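Local coordinates for possible protein of nuclear scaffold (Encephalitozoon cuniculi, PDB 3KAE), which probably serves as the Cdc27 subunit of the anaphase-promoting complex, its N-terminal domain here forming a homodimer of tetratricopeptide repeats, at residues Y44-H57 with K65-D77. Residues are numbered along the deposited sequence; the frame is centred on the assembly and turned at random.
Sequences YLNGEYTRALFHLH and KYYESLCYKKKKD
Tyr44 and Cys71 interlock as knobs into holes where helices of a tetratricopeptide-repeat array pack. The axes of 49-57 and 65-74 run roughly antiparallel, at 149°, and come within 9.2 Å. Tyr44, at the end of helix 36-45, sits among Tyr67, Leu70, Cys71 and Lys74. Cys71 sits among Tyr44, Tyr49, Ala52 and Leu53.

Aromatic rings carry much of the contact. The edge of Tyr67 meets the face of Tyr44, with ring planes at 79°. CG of Tyr44 lies anti to its backbone N (chi1 175°), which turns the ring toward helix 62-74. Cys71 SG touches the Tyr44 ring at its edge, 3.9 Å from CD1. Lys74 CG lies over the centre of the Tyr49 ring as a CH-pi contact, 3.5 Å from the centroid.

Apolar contacts continue along the helices. Leu53 places CD2 over a face of the Tyr72 ring and CG 3.6 Å from Cys71 CB. Leu56 CD1 reaches Tyr67 CB.

Two polar groups have partners outside the contact. Tyr67 OH is hydrogen-bonded to Arg16 NE of the second subunit, so this edge of the contact meets the dimer partner. Glu68 OE2 is hydrogen-bonded to Ser84 OG. Across the contact, Lys75 NZ donates a 2.7 Å hydrogen bond to Thr50 OG1.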
ATOM      1  N   TYR C  44       8.093   1.781  -0.152  1.00 57.97           N
ATOM      2  CA  TYR C  44       7.414   0.952  -1.150  1.00 45.39           C
ATOM      3  C   TYR C  44       5.927   1.301  -1.127  1.00 40.27           C
ATOM      4  O   TYR C  44       5.338   1.619  -2.157  1.00 38.36           O
ATOM      5  CB  TYR C  44       7.628  -0.548  -0.896  1.00 50.20           C
ATOM      6  CG  TYR C  44       6.820  -1.411  -1.848  1.00 54.38           C
ATOM      7  CD1 TYR C  44       7.333  -1.782  -3.091  1.00 41.75           C
ATOM      8  CD2 TYR C  44       5.523  -1.809  -1.529  1.00 43.22           C
ATOM      9  CE1 TYR C  44       6.596  -2.543  -3.973  1.00 62.36           C
ATOM     10  CE2 TYR C  44       4.784  -2.590  -2.404  1.00 43.56           C
ATOM     11  CZ  TYR C  44       5.324  -2.948  -3.623  1.00 56.32           C
ATOM     12  OH  TYR C  44       4.592  -3.691  -4.504  1.00 54.95           O
ATOM     13  N   LEU C  45       5.338   1.293   0.063  1.00 32.33           N
ATOM     14  CA  LEU C  45       3.922   1.600   0.203  1.00 31.07           C
ATOM     15  C   LEU C  45       3.559   2.959  -0.373  1.00 45.13           C
ATOM     16  O   LEU C  45       2.442   3.160  -0.846  1.00 53.27           O
ATOM     17  CB  LEU C  45       3.480   1.506   1.659  1.00 39.06           C
ATOM     18  CG  LEU C  45       3.504   0.092   2.245  1.00 43.71           C
ATOM     19  CD1 LEU C  45       3.318   0.137   3.770  1.00 32.40           C
ATOM     20  CD2 LEU C  45       2.443  -0.813   1.566  1.00 49.48           C
ATOM     21  N   ASN C  46       4.508   3.890  -0.346  1.00 42.52           N
ATOM     22  CA  ASN C  46       4.233   5.240  -0.815  1.00 45.56           C
ATOM     23  C   ASN C  46       4.477   5.371  -2.305  1.00 34.47           C
ATOM     24  O   ASN C  46       4.433   6.469  -2.862  1.00 49.06           O
ATOM     25  CB  ASN C  46       5.055   6.268  -0.031  1.00 42.43           C
ATOM     26  CG  ASN C  46       4.565   7.682  -0.245  1.00 58.84           C
ATOM     27  OD1 ASN C  46       5.359   8.621  -0.408  1.00 49.25           O
ATOM     28  ND2 ASN C  46       3.247   7.848  -0.257  1.00 42.62           N
ATOM     29  N   GLY C  47       4.755   4.238  -2.948  1.00 55.06           N
ATOM     30  CA  GLY C  47       4.964   4.192  -4.386  1.00 36.04           C
ATOM     31  C   GLY C  47       6.353   4.614  -4.832  1.00 53.92           C
ATOM     32  O   GLY C  47       6.555   4.885  -6.015  1.00 63.05           O
ATOM     33  N   GLU C  48       7.311   4.654  -3.901  1.00 55.54           N
ATOM     34  CA  GLU C  48       8.659   5.140  -4.214  1.00 56.41           C
ATOM     35  C   GLU C  48       9.684   4.020  -4.311  1.00 56.48           C
ATOM     36  O   GLU C  48      10.489   3.802  -3.399  1.00 57.45           O
ATOM     37  CB  GLU C  48       9.115   6.194  -3.193  1.00 45.86           C
ATOM     38  CG  GLU C  48       8.184   7.382  -3.096  1.00 52.04           C
ATOM     39  CD  GLU C  48       8.704   8.461  -2.167  1.00 67.18           C
ATOM     40  OE1 GLU C  48       8.151   8.625  -1.049  1.00 54.02           O
ATOM     41  OE2 GLU C  48       9.683   9.137  -2.551  1.00 74.88           O
ATOM     42  N   TYR C  49       9.676   3.341  -5.449  1.00 53.84           N
ATOM     43  CA  TYR C  49      10.446   2.117  -5.623  1.00 61.65           C
ATOM     44  C   TYR C  49      11.951   2.354  -5.766  1.00 63.13           C
ATOM     45  O   TYR C  49      12.763   1.636  -5.167  1.00 61.11           O
ATOM     46  CB  TYR C  49       9.858   1.299  -6.792  1.00 55.30           C
ATOM     47  CG  TYR C  49       8.348   1.255  -6.726  1.00 46.64           C
ATOM     48  CD1 TYR C  49       7.706   0.596  -5.686  1.00 36.50           C
ATOM     49  CD2 TYR C  49       7.567   1.911  -7.661  1.00 46.60           C
ATOM     50  CE1 TYR C  49       6.350   0.576  -5.586  1.00 40.73           C
ATOM     51  CE2 TYR C  49       6.187   1.889  -7.572  1.00 42.14           C
ATOM     52  CZ  TYR C  49       5.584   1.213  -6.535  1.00 48.59           C
ATOM     53  OH  TYR C  49       4.209   1.183  -6.415  1.00 38.12           O
ATOM     54  N   THR C  50      12.326   3.364  -6.543  1.00 66.79           N
ATOM     55  CA  THR C  50      13.742   3.673  -6.722  1.00 53.02           C
ATOM     56  C   THR C  50      14.377   4.097  -5.402  1.00 58.69           C
ATOM     57  O   THR C  50      15.512   3.716  -5.106  1.00 62.62           O
ATOM     58  CB  THR C  50      13.952   4.758  -7.772  1.00 61.58           C
ATOM     59  OG1 THR C  50      13.175   4.449  -8.935  1.00 84.68           O
ATOM     60  CG2 THR C  50      15.425   4.854  -8.150  1.00 68.37           C
ATOM     61  N   ARG C  51      13.642   4.869  -4.601  1.00 51.10           N
ATOM     62  CA  ARG C  51      14.143   5.279  -3.297  1.00 69.59           C
ATOM     63  C   ARG C  51      14.243   4.091  -2.348  1.00 62.43           C
ATOM     64  O   ARG C  51      15.210   3.969  -1.584  1.00 67.39           O
ATOM     65  CB  ARG C  51      13.263   6.385  -2.690  1.00 65.46           C
ATOM     66  CG  ARG C  51      13.482   7.749  -3.321  1.00 73.92           C
ATOM     67  CD  ARG C  51      12.718   8.837  -2.598  1.00 66.16           C
ATOM     68  NE  ARG C  51      13.194   9.032  -1.232  1.00 63.46           N
ATOM     69  CZ  ARG C  51      12.501   9.654  -0.278  1.00 64.29           C
ATOM     70  NH1 ARG C  51      11.287  10.142  -0.530  1.00 67.05           N
ATOM     71  NH2 ARG C  51      13.017   9.770   0.935  1.00 61.90           N
ATOM     72  N   ALA C  52      13.245   3.217  -2.398  1.00 52.37           N
ATOM     73  CA  ALA C  52      13.238   2.061  -1.525  1.00 44.54           C
ATOM     74  C   ALA C  52      14.426   1.161  -1.856  1.00 45.05           C
ATOM     75  O   ALA C  52      15.025   0.562  -0.966  1.00 57.54           O
ATOM     76  CB  ALA C  52      11.891   1.287  -1.648  1.00 40.80           C
ATOM     77  N   LEU C  53      14.750   1.050  -3.146  1.00 60.16           N
ATOM     78  CA  LEU C  53      15.860   0.204  -3.590  1.00 64.81           C
ATOM     79  C   LEU C  53      17.185   0.705  -3.014  1.00 77.58           C
ATOM     80  O   LEU C  53      18.049  -0.089  -2.613  1.00 67.16           O
ATOM     81  CB  LEU C  53      15.925   0.147  -5.116  1.00 61.62           C
ATOM     82  CG  LEU C  53      14.958  -0.832  -5.813  1.00 63.71           C
ATOM     83  CD1 LEU C  53      14.901  -0.583  -7.308  1.00 59.87           C
ATOM     84  CD2 LEU C  53      15.335  -2.290  -5.542  1.00 47.25           C
ATOM     85  N   PHE C  54      17.337   2.025  -2.962  1.00 81.46           N
ATOM     86  CA  PHE C  54      18.536   2.608  -2.389  1.00 76.69           C
ATOM     87  C   PHE C  54      18.745   2.038  -0.992  1.00 65.65           C
ATOM     88  O   PHE C  54      19.840   1.631  -0.638  1.00 64.80           O
ATOM     89  CB  PHE C  54      18.440   4.133  -2.351  1.00 79.08           C
ATOM     90  N   HIS C  55      17.688   1.977  -0.197  1.00 55.58           N
ATOM     91  CA  HIS C  55      17.848   1.474   1.165  1.00 55.86           C
ATOM     92  C   HIS C  55      18.014  -0.036   1.173  1.00 72.37           C
ATOM     93  O   HIS C  55      18.723  -0.601   2.007  1.00 65.73           O
ATOM     94  CB  HIS C  55      16.670   1.900   2.037  1.00 58.00           C
ATOM     95  CG  HIS C  55      16.679   3.357   2.379  1.00 73.20           C
ATOM     96  ND1 HIS C  55      17.208   3.842   3.558  1.00 83.61           N
ATOM     97  CD2 HIS C  55      16.254   4.440   1.685  1.00 79.78           C
ATOM     98  CE1 HIS C  55      17.088   5.158   3.582  1.00 86.88           C
ATOM     99  NE2 HIS C  55      16.519   5.548   2.455  1.00 79.64           N
ATOM    100  N   LEU C  56      17.363  -0.690   0.221  1.00 70.03           N
ATOM    101  CA  LEU C  56      17.341  -2.145   0.204  1.00 64.95           C
ATOM    102  C   LEU C  56      18.696  -2.722  -0.183  1.00 60.28           C
ATOM    103  O   LEU C  56      19.092  -3.774   0.321  1.00 69.67           O
ATOM    104  CB  LEU C  56      16.228  -2.656  -0.707  1.00 50.62           C
ATOM    105  CG  LEU C  56      14.832  -2.439  -0.128  1.00 55.38           C
ATOM    106  CD1 LEU C  56      13.769  -2.506  -1.235  1.00 44.19           C
ATOM    107  CD2 LEU C  56      14.567  -3.453   0.983  1.00 51.58           C
ATOM    108  N   HIS C  57      19.413  -2.032  -1.067  1.00 68.17           N
ATOM    109  CA  HIS C  57      20.726  -2.507  -1.493  1.00 69.29           C
ATOM    110  C   HIS C  57      21.635  -2.666  -0.288  1.00 80.83           C
ATOM    111  O   HIS C  57      22.527  -3.513  -0.283  1.00 85.21           O
ATOM    112  CB  HIS C  57      21.369  -1.542  -2.487  1.00 80.49           C
ATOM    113  CG  HIS C  57      20.682  -1.486  -3.809  1.00 91.99           C
ATOM    114  ND1 HIS C  57      19.925  -2.532  -4.301  1.00 91.30           N
ATOM    115  CD2 HIS C  57      20.649  -0.520  -4.761  1.00 89.19           C
ATOM    116  CE1 HIS C  57      19.449  -2.205  -5.488  1.00 88.15           C
ATOM    117  NE2 HIS C  57      19.874  -0.991  -5.791  1.00 90.63           N
ATOM    118  N   LYS C  65      15.230  -8.793   0.142  1.00 57.47           N
ATOM    119  CA  LYS C  65      15.308  -9.318  -1.221  1.00 56.45           C
ATOM    120  C   LYS C  65      13.918  -9.443  -1.833  1.00 54.83           C
ATOM    121  O   LYS C  65      13.726  -9.208  -3.020  1.00 61.98           O
ATOM    122  CB  LYS C  65      16.039 -10.655  -1.244  1.00 51.87           C
ATOM    123  CG  LYS C  65      17.536 -10.516  -1.080  1.00 61.58           C
ATOM    124  CD  LYS C  65      18.113  -9.638  -2.175  1.00 79.57           C
ATOM    125  CE  LYS C  65      19.622  -9.514  -2.038  1.00 90.95           C
ATOM    126  NZ  LYS C  65      20.228  -8.619  -3.065  1.00 89.06           N
ATOM    127  N   TYR C  66      12.942  -9.776  -1.003  1.00 51.05           N
ATOM    128  CA  TYR C  66      11.558  -9.810  -1.471  1.00 55.64           C
ATOM    129  C   TYR C  66      11.062  -8.425  -1.930  1.00 47.69           C
ATOM    130  O   TYR C  66      10.597  -8.271  -3.062  1.00 49.58           O
ATOM    131  CB  TYR C  66      10.633 -10.433  -0.419  1.00 55.29           C
ATOM    132  CG  TYR C  66       9.230 -10.628  -0.923  1.00 63.01           C
ATOM    133  CD1 TYR C  66       8.936 -11.603  -1.868  1.00 50.90           C
ATOM    134  CD2 TYR C  66       8.201  -9.819  -0.476  1.00 58.15           C
ATOM    135  CE1 TYR C  66       7.663 -11.755  -2.348  1.00 49.84           C
ATOM    136  CE2 TYR C  66       6.925  -9.979  -0.934  1.00 59.81           C
ATOM    137  CZ  TYR C  66       6.664 -10.945  -1.874  1.00 53.91           C
ATOM    138  OH  TYR C  66       5.389 -11.085  -2.320  1.00 48.64           O
ATOM    139  N   TYR C  67      11.178  -7.413  -1.068  1.00 47.11           N
ATOM    140  CA  TYR C  67      10.785  -6.053  -1.467  1.00 39.49           C
ATOM    141  C   TYR C  67      11.650  -5.552  -2.625  1.00 41.79           C
ATOM    142  O   TYR C  67      11.214  -4.769  -3.466  1.00 47.93           O
ATOM    143  CB  TYR C  67      10.812  -5.077  -0.272  1.00 43.00           C
ATOM    144  CG  TYR C  67       9.523  -5.137   0.486  1.00 37.66           C
ATOM    145  CD1 TYR C  67       9.345  -6.041   1.520  1.00 45.01           C
ATOM    146  CD2 TYR C  67       8.456  -4.340   0.127  1.00 36.13           C
ATOM    147  CE1 TYR C  67       8.139  -6.123   2.192  1.00 41.47           C
ATOM    148  CE2 TYR C  67       7.243  -4.426   0.793  1.00 34.81           C
ATOM    149  CZ  TYR C  67       7.092  -5.321   1.817  1.00 35.02           C
ATOM    150  OH  TYR C  67       5.890  -5.384   2.502  1.00 35.59           O
ATOM    151  N   GLU C  68      12.874  -6.040  -2.684  1.00 42.65           N
ATOM    152  CA  GLU C  68      13.723  -5.671  -3.770  1.00 44.09           C
ATOM    153  C   GLU C  68      13.099  -6.129  -5.081  1.00 63.62           C
ATOM    154  O   GLU C  68      12.967  -5.341  -6.026  1.00 48.02           O
ATOM    155  CB  GLU C  68      15.094  -6.311  -3.577  1.00 52.60           C
ATOM    156  CG  GLU C  68      16.200  -5.564  -4.238  1.00 56.85           C
ATOM    157  CD  GLU C  68      17.559  -6.142  -3.901  1.00 66.68           C
ATOM    158  OE1 GLU C  68      17.991  -6.062  -2.726  1.00 78.29           O
ATOM    159  OE2 GLU C  68      18.192  -6.675  -4.826  1.00 80.02           O
ATOM    160  N   SER C  69      12.705  -7.406  -5.124  1.00 57.45           N
ATOM    161  CA  SER C  69      12.025  -7.979  -6.282  1.00 51.08           C
ATOM    162  C   SER C  69      10.749  -7.205  -6.624  1.00 50.07           C
ATOM    163  O   SER C  69      10.501  -6.903  -7.787  1.00 40.53           O
ATOM    164  CB  SER C  69      11.699  -9.454  -6.041  1.00 64.26           C
ATOM    165  OG  SER C  69      11.400 -10.107  -7.272  1.00 71.87           O
ATOM    166  N   LEU C  70       9.961  -6.838  -5.614  1.00 43.85           N
ATOM    167  CA  LEU C  70       8.750  -6.045  -5.878  1.00 37.52           C
ATOM    168  C   LEU C  70       9.077  -4.715  -6.551  1.00 61.21           C
ATOM    169  O   LEU C  70       8.402  -4.328  -7.515  1.00 48.05           O
ATOM    170  CB  LEU C  70       7.951  -5.777  -4.607  1.00 36.22           C
ATOM    171  CG  LEU C  70       7.457  -6.964  -3.788  1.00 46.95           C
ATOM    172  CD1 LEU C  70       6.690  -6.446  -2.551  1.00 41.73           C
ATOM    173  CD2 LEU C  70       6.593  -7.877  -4.662  1.00 51.44           C
ATOM    174  N   CYS C  71      10.102  -4.017  -6.034  1.00 46.58           N
ATOM    175  CA  CYS C  71      10.480  -2.702  -6.553  1.00 46.69           C
ATOM    176  C   CYS C  71      10.975  -2.845  -7.969  1.00 41.12           C
ATOM    177  O   CYS C  71      10.617  -2.059  -8.840  1.00 53.68           O
ATOM    178  CB  CYS C  71      11.579  -2.030  -5.692  1.00 44.22           C
ATOM    179  SG  CYS C  71      11.083  -1.580  -4.008  1.00 47.90           S
ATOM    180  N   TYR C  72      11.810  -3.852  -8.197  1.00 54.10           N
ATOM    181  CA  TYR C  72      12.286  -4.173  -9.547  1.00 43.81           C
ATOM    182  C   TYR C  72      11.156  -4.475 -10.514  1.00 59.51           C
ATOM    183  O   TYR C  72      11.204  -4.067 -11.670  1.00 59.62           O
ATOM    184  CB  TYR C  72      13.292  -5.321  -9.514  1.00 58.03           C
ATOM    185  CG  TYR C  72      14.685  -4.894  -9.085  1.00 58.34           C
ATOM    186  CD1 TYR C  72      15.269  -3.744  -9.603  1.00 59.05           C
ATOM    187  CD2 TYR C  72      15.411  -5.645  -8.170  1.00 64.14           C
ATOM    188  CE1 TYR C  72      16.551  -3.340  -9.211  1.00 61.94           C
ATOM    189  CE2 TYR C  72      16.680  -5.253  -7.773  1.00 78.75           C
ATOM    190  CZ  TYR C  72      17.241  -4.102  -8.296  1.00 71.16           C
ATOM    191  OH  TYR C  72      18.497  -3.724  -7.902  1.00 82.67           O
ATOM    192  N   LYS C  73      10.138  -5.185 -10.037  1.00 65.43           N
ATOM    193  CA  LYS C  73       9.004  -5.531 -10.877  1.00 56.73           C
ATOM    194  C   LYS C  73       8.213  -4.278 -11.257  1.00 52.49           C
ATOM    195  O   LYS C  73       7.801  -4.116 -12.401  1.00 56.67           O
ATOM    196  CB  LYS C  73       8.113  -6.564 -10.182  1.00 57.85           C
ATOM    197  CG  LYS C  73       6.922  -7.055 -11.022  1.00 44.61           C
ATOM    198  CD  LYS C  73       6.103  -8.085 -10.249  1.00 55.91           C
ATOM    199  CE  LYS C  73       4.902  -8.559 -11.058  1.00 63.75           C
ATOM    200  NZ  LYS C  73       3.952  -7.441 -11.285  1.00 71.77           N
ATOM    201  N   LYS C  74       8.002  -3.385 -10.296  1.00 52.13           N
ATOM    202  CA  LYS C  74       7.347  -2.109 -10.589  1.00 48.88           C
ATOM    203  C   LYS C  74       8.109  -1.330 -11.657  1.00 51.24           C
ATOM    204  O   LYS C  74       7.520  -0.625 -12.473  1.00 61.25           O
ATOM    205  CB  LYS C  74       7.257  -1.253  -9.331  1.00 51.69           C
ATOM    206  CG  LYS C  74       6.281  -1.737  -8.306  1.00 48.32           C
ATOM    207  CD  LYS C  74       4.874  -1.705  -8.844  1.00 42.80           C
ATOM    208  CE  LYS C  74       3.906  -2.200  -7.796  1.00 54.31           C
ATOM    209  NZ  LYS C  74       2.490  -2.081  -8.247  1.00 64.11           N
ATOM    210  N   LYS C  75       9.429  -1.457 -11.631  1.00 53.51           N
ATOM    211  CA  LYS C  75      10.295  -0.762 -12.573  1.00 55.93           C
ATOM    212  C   LYS C  75      10.536  -1.610 -13.819  1.00 71.67           C
ATOM    213  O   LYS C  75      11.336  -1.254 -14.679  1.00 79.05           O
ATOM    214  CB  LYS C  75      11.626  -0.412 -11.899  1.00 65.02           C
ATOM    215  CG  LYS C  75      11.483   0.582 -10.734  1.00 67.41           C
ATOM    216  CD  LYS C  75      12.649   0.490  -9.761  1.00 76.62           C
ATOM    217  CE  LYS C  75      13.953   0.991 -10.379  1.00 87.21           C
ATOM    218  NZ  LYS C  75      13.971   2.463 -10.573  1.00 86.36           N
ATOM    219  N   LYS C  76       9.839  -2.736 -13.905  1.00 62.18           N
ATOM    220  CA  LYS C  76       9.962  -3.655 -15.047  1.00 71.39           C
ATOM    221  C   LYS C  76      11.390  -4.172 -15.303  1.00 65.49           C
ATOM    222  O   LYS C  76      11.699  -4.629 -16.398  1.00 71.09           O
ATOM    223  CB  LYS C  76       9.376  -3.031 -16.320  1.00 55.87           C
ATOM    224  CG  LYS C  76       7.901  -2.685 -16.222  1.00 62.77           C
ATOM    225  CD  LYS C  76       7.394  -2.066 -17.508  1.00 80.39           C
ATOM    226  CE  LYS C  76       5.958  -1.605 -17.375  1.00 96.05           C
ATOM    227  NZ  LYS C  76       5.859  -0.402 -16.501  1.00106.26           N
ATOM    228  N   ASP C  77      12.254  -4.097 -14.295  1.00 70.35           N
ATOM    229  CA  ASP C  77      13.553  -4.751 -14.386  1.00 68.94           C
ATOM    230  C   ASP C  77      13.398  -6.200 -13.945  1.00 74.32           C
ATOM    231  O   ASP C  77      13.755  -6.568 -12.822  1.00 78.67           O
ATOM    232  CB  ASP C  77      14.602  -4.033 -13.536  1.00 55.88           C
ATOM    233  CG  ASP C  77      16.024  -4.475 -13.872  1.00 77.69           C
ATOM    234  OD1 ASP C  77      16.186  -5.594 -14.418  1.00 70.71           O
ATOM    235  OD2 ASP C  77      16.976  -3.707 -13.596  1.00 80.96           O
TER